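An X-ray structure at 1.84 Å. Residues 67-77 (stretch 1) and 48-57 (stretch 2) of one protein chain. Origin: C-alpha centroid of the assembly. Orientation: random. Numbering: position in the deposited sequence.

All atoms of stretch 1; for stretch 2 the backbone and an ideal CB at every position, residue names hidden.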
# COMPACT_ATOMS: atom_id res chain seq x y z
N PRO A 67 6.31 -6.39 -3.33
CA PRO A 67 5.37 -6.30 -2.22
C PRO A 67 5.77 -7.36 -1.20
O PRO A 67 6.16 -8.46 -1.57
CB PRO A 67 4.04 -6.56 -2.94
CG PRO A 67 4.40 -7.58 -3.99
CD PRO A 67 5.76 -7.12 -4.48
N PRO A 68 5.75 -7.08 0.11
CA PRO A 68 6.10 -8.10 1.11
C PRO A 68 5.23 -9.37 1.02
O PRO A 68 3.99 -9.28 0.93
CB PRO A 68 5.85 -7.41 2.45
CG PRO A 68 5.79 -5.94 2.14
CD PRO A 68 5.36 -5.79 0.70
N ALA A 69 5.88 -10.52 1.09
CA ALA A 69 5.23 -11.85 1.06
C ALA A 69 4.22 -11.94 2.21
O ALA A 69 4.51 -11.47 3.33
CB ALA A 69 6.27 -12.95 1.11
N GLY A 70 3.04 -12.49 1.93
CA GLY A 70 1.99 -12.77 2.92
C GLY A 70 1.29 -11.51 3.39
O GLY A 70 0.47 -11.60 4.31
N ARG A 71 1.54 -10.36 2.76
CA ARG A 71 0.86 -9.09 3.11
C ARG A 71 -0.04 -8.65 1.95
O ARG A 71 0.08 -9.20 0.82
CB ARG A 71 1.93 -8.06 3.50
CG ARG A 71 2.77 -8.47 4.71
CD ARG A 71 1.99 -8.65 6.01
NE ARG A 71 1.34 -7.39 6.39
CZ ARG A 71 1.74 -6.53 7.33
NH1 ARG A 71 2.82 -6.79 8.06
NH2 ARG A 71 1.06 -5.41 7.53
N ARG A 72 -0.94 -7.71 2.25
CA ARG A 72 -1.91 -7.12 1.30
C ARG A 72 -1.40 -5.72 0.92
O ARG A 72 -1.34 -4.85 1.81
CB ARG A 72 -3.29 -7.12 1.95
CG ARG A 72 -3.68 -8.48 2.51
CD ARG A 72 -4.99 -8.45 3.23
NE ARG A 72 -5.30 -9.79 3.67
CZ ARG A 72 -6.27 -10.56 3.20
NH1 ARG A 72 -7.13 -10.11 2.30
NH2 ARG A 72 -6.42 -11.79 3.68
N SER A 73 -0.97 -5.54 -0.33
CA SER A 73 -0.29 -4.30 -0.79
C SER A 73 -0.94 -3.76 -2.05
O SER A 73 -1.32 -4.55 -2.91
CB SER A 73 1.17 -4.53 -1.03
OG SER A 73 1.82 -4.98 0.14
N VAL A 74 -1.03 -2.44 -2.13
CA VAL A 74 -1.54 -1.65 -3.27
C VAL A 74 -0.42 -0.68 -3.66
O VAL A 74 0.05 0.03 -2.76
CB VAL A 74 -2.80 -0.89 -2.86
CG1 VAL A 74 -3.39 -0.14 -4.03
CG2 VAL A 74 -3.84 -1.82 -2.25
N VAL A 75 -0.10 -0.57 -4.94
CA VAL A 75 0.99 0.32 -5.40
C VAL A 75 0.39 1.66 -5.85
O VAL A 75 -0.65 1.65 -6.55
CB VAL A 75 1.82 -0.36 -6.51
CG1 VAL A 75 0.95 -0.78 -7.70
CG2 VAL A 75 2.96 0.51 -7.00
N LEU A 76 1.06 2.77 -5.53
CA LEU A 76 0.69 4.14 -6.00
C LEU A 76 1.50 4.48 -7.26
O LEU A 76 2.74 4.51 -7.18
CB LEU A 76 1.00 5.17 -4.90
CG LEU A 76 -0.00 5.33 -3.76
CD1 LEU A 76 -0.71 4.05 -3.40
CD2 LEU A 76 0.62 6.01 -2.54
N LEU A 77 0.82 4.81 -8.36
CA LEU A 77 1.40 5.00 -9.71
C LEU A 77 1.03 6.39 -10.23
O LEU A 77 -0.08 6.86 -9.92
CB LEU A 77 0.85 3.93 -10.66
CG LEU A 77 1.22 2.48 -10.33
CD1 LEU A 77 0.51 1.51 -11.26
CD2 LEU A 77 2.71 2.27 -10.44
N UNK A 48 0.25 -6.02 12.11
CA UNK A 48 0.40 -7.19 11.21
C UNK A 48 -0.77 -7.28 10.19
O UNK A 48 -0.56 -7.86 9.11
CB UNK A 48 0.47 -8.48 12.04
N UNK A 49 -1.95 -6.76 10.50
CA UNK A 49 -3.12 -6.86 9.57
C UNK A 49 -3.19 -5.64 8.64
O UNK A 49 -4.05 -5.63 7.79
CB UNK A 49 -4.43 -6.98 10.36
N UNK A 50 -2.30 -4.64 8.76
CA UNK A 50 -2.44 -3.39 7.97
C UNK A 50 -2.34 -3.70 6.47
O UNK A 50 -1.46 -4.50 6.05
CB UNK A 50 -1.37 -2.37 8.37
N UNK A 51 -3.19 -3.06 5.67
CA UNK A 51 -2.98 -3.02 4.19
C UNK A 51 -1.87 -2.00 3.93
O UNK A 51 -1.94 -0.91 4.53
CB UNK A 51 -4.26 -2.65 3.44
N UNK A 52 -0.92 -2.31 3.05
CA UNK A 52 0.26 -1.47 2.76
C UNK A 52 0.05 -0.70 1.46
O UNK A 52 -0.10 -1.35 0.41
CB UNK A 52 1.53 -2.32 2.67
N UNK A 53 -0.06 0.63 1.52
CA UNK A 53 -0.03 1.49 0.32
C UNK A 53 1.45 1.82 0.08
O UNK A 53 2.08 2.43 0.96
CB UNK A 53 -0.87 2.75 0.49
N UNK A 54 1.99 1.36 -1.04
CA UNK A 54 3.44 1.46 -1.36
C UNK A 54 3.59 2.35 -2.58
O UNK A 54 3.14 1.93 -3.66
CB UNK A 54 4.06 0.09 -1.62
N UNK A 55 4.23 3.51 -2.41
CA UNK A 55 4.55 4.49 -3.47
C UNK A 55 5.54 3.88 -4.47
O UNK A 55 6.60 3.47 -4.04
CB UNK A 55 5.13 5.77 -2.87
N UNK A 56 5.19 3.82 -5.76
CA UNK A 56 6.12 3.36 -6.83
C UNK A 56 7.38 4.23 -6.88
O UNK A 56 8.37 3.80 -7.51
CB UNK A 56 5.43 3.39 -8.19
N UNK A 57 7.39 5.42 -6.29
CA UNK A 57 8.64 6.18 -6.09
C UNK A 57 9.71 5.33 -5.38
O UNK A 57 10.89 5.66 -5.53
CB UNK A 57 8.36 7.45 -5.28

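Positions 51-55 run parallel to the strand that ends at Leu 77, and from 52 to 55 the side chains alternate between the two faces of the sheet.

Position 48 points sideways, its ideal CB 4.9 Å from Arg 71 NH1; many small or polar side chains would suit it. It is Ala 48, whose main contribution is its carbonyl: Ala 48 O lies over one face of the Arg 71 guanidinium, 3.2 Å from Arg 71 CZ, without a hydrogen bond.

Position 49 points away and stretch 1 places no demand on it. It is Asp 49.

At position 50 the CB is directed sideways, 4.0 Å from Arg 71 NH2, so a small residue fits easily. The residue is Ala 50, and the polar contact is made by its backbone: Arg 71 NH2 donates to Ala 50 O (3.1 Å), and a water bridges that same oxygen to Arg 71 NE and Arg 72 N.

Position 51 has extended backbone angles and a sideways CB on the side where Val 74 lies, which favours a beta-branched or other apolar residue. Val 51 places CG1 4.3 Å from Val 74 CG2.

Position 52 pairs with Ser 73, its CB 3.7 Å from Ser 73 OG, with Pro 68 and the Arg 71 side chain beyond. A medium-sized or long aliphatic chain could span this surface. Leu 52 does so: CD1 packs 3.6 Å from Pro 68 CG, while CD2 lies 3.8 Å from Arg 71 NH2. Leu 52 N donates to Arg 72 O and Leu 52 O accepts from Val 74 N, both at 2.9 Å.

Position 53 turns to the face of Val 74 and Leu 76, an aliphatic surface suited to Val, Ile, Leu or Met. In Leu 53, CD1 approaches Val 74 CB (3.9 Å) and CB meets Leu 76 CD1 (4.2 Å).

Position 54 returns to the Ser 73 and Val 75 face, with Pro 68 within reach of a longer chain; Ile, Leu or Met would suit. Ile 54 brings CD1 to 3.9 Å from Pro 68 CD and 3.8 Å from Ser 73 OG.

Position 55 lies beside Leu 76, which would suggest an apolar residue without requiring one. Asp 55 OD1 accepts from the backbone N of position 57 (3.1 Å).

Position 56 is tightest: its CB points toward stretch 1, 3.1 Å from Leu 76 O, so a small residue is expected. Ala 56 CB packs against Leu 77 CD2 (3.7 Å) and Val 75 CG2 (3.9 Å).

Position 57 meets nothing of stretch 1; it is Ala 57.

Stretch 2, residues 48-57: ADAVLLIDAA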
# COMPACT_ATOMS: atom_id res chain seq x y z
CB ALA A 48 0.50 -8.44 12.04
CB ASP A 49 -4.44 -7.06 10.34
CG ASP A 49 -4.96 -5.84 11.10
OD1 ASP A 49 -4.19 -4.83 11.32
OD2 ASP A 49 -6.16 -5.90 11.51
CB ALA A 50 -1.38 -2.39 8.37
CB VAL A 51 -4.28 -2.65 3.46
CG1 VAL A 51 -4.05 -2.45 1.97
CG2 VAL A 51 -5.35 -3.69 3.71
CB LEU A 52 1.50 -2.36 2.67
CG LEU A 52 1.71 -3.32 3.84
CD1 LEU A 52 2.93 -4.22 3.60
CD2 LEU A 52 1.88 -2.56 5.15
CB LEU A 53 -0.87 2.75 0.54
CG LEU A 53 -2.37 2.71 0.30
CD1 LEU A 53 -2.97 1.31 0.31
CD2 LEU A 53 -3.09 3.64 1.24
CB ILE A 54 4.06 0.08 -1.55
CG1 ILE A 54 3.90 -0.76 -0.28
CG2 ILE A 54 5.52 0.18 -1.96
CD1 ILE A 54 4.41 -2.19 -0.42
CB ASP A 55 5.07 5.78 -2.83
CG ASP A 55 5.07 7.00 -3.75
OD1 ASP A 55 4.98 6.80 -4.98
OD2 ASP A 55 5.22 8.15 -3.22
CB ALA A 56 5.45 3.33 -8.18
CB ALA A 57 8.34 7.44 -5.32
O HOH W 1 -1.17 -7.05 4.98
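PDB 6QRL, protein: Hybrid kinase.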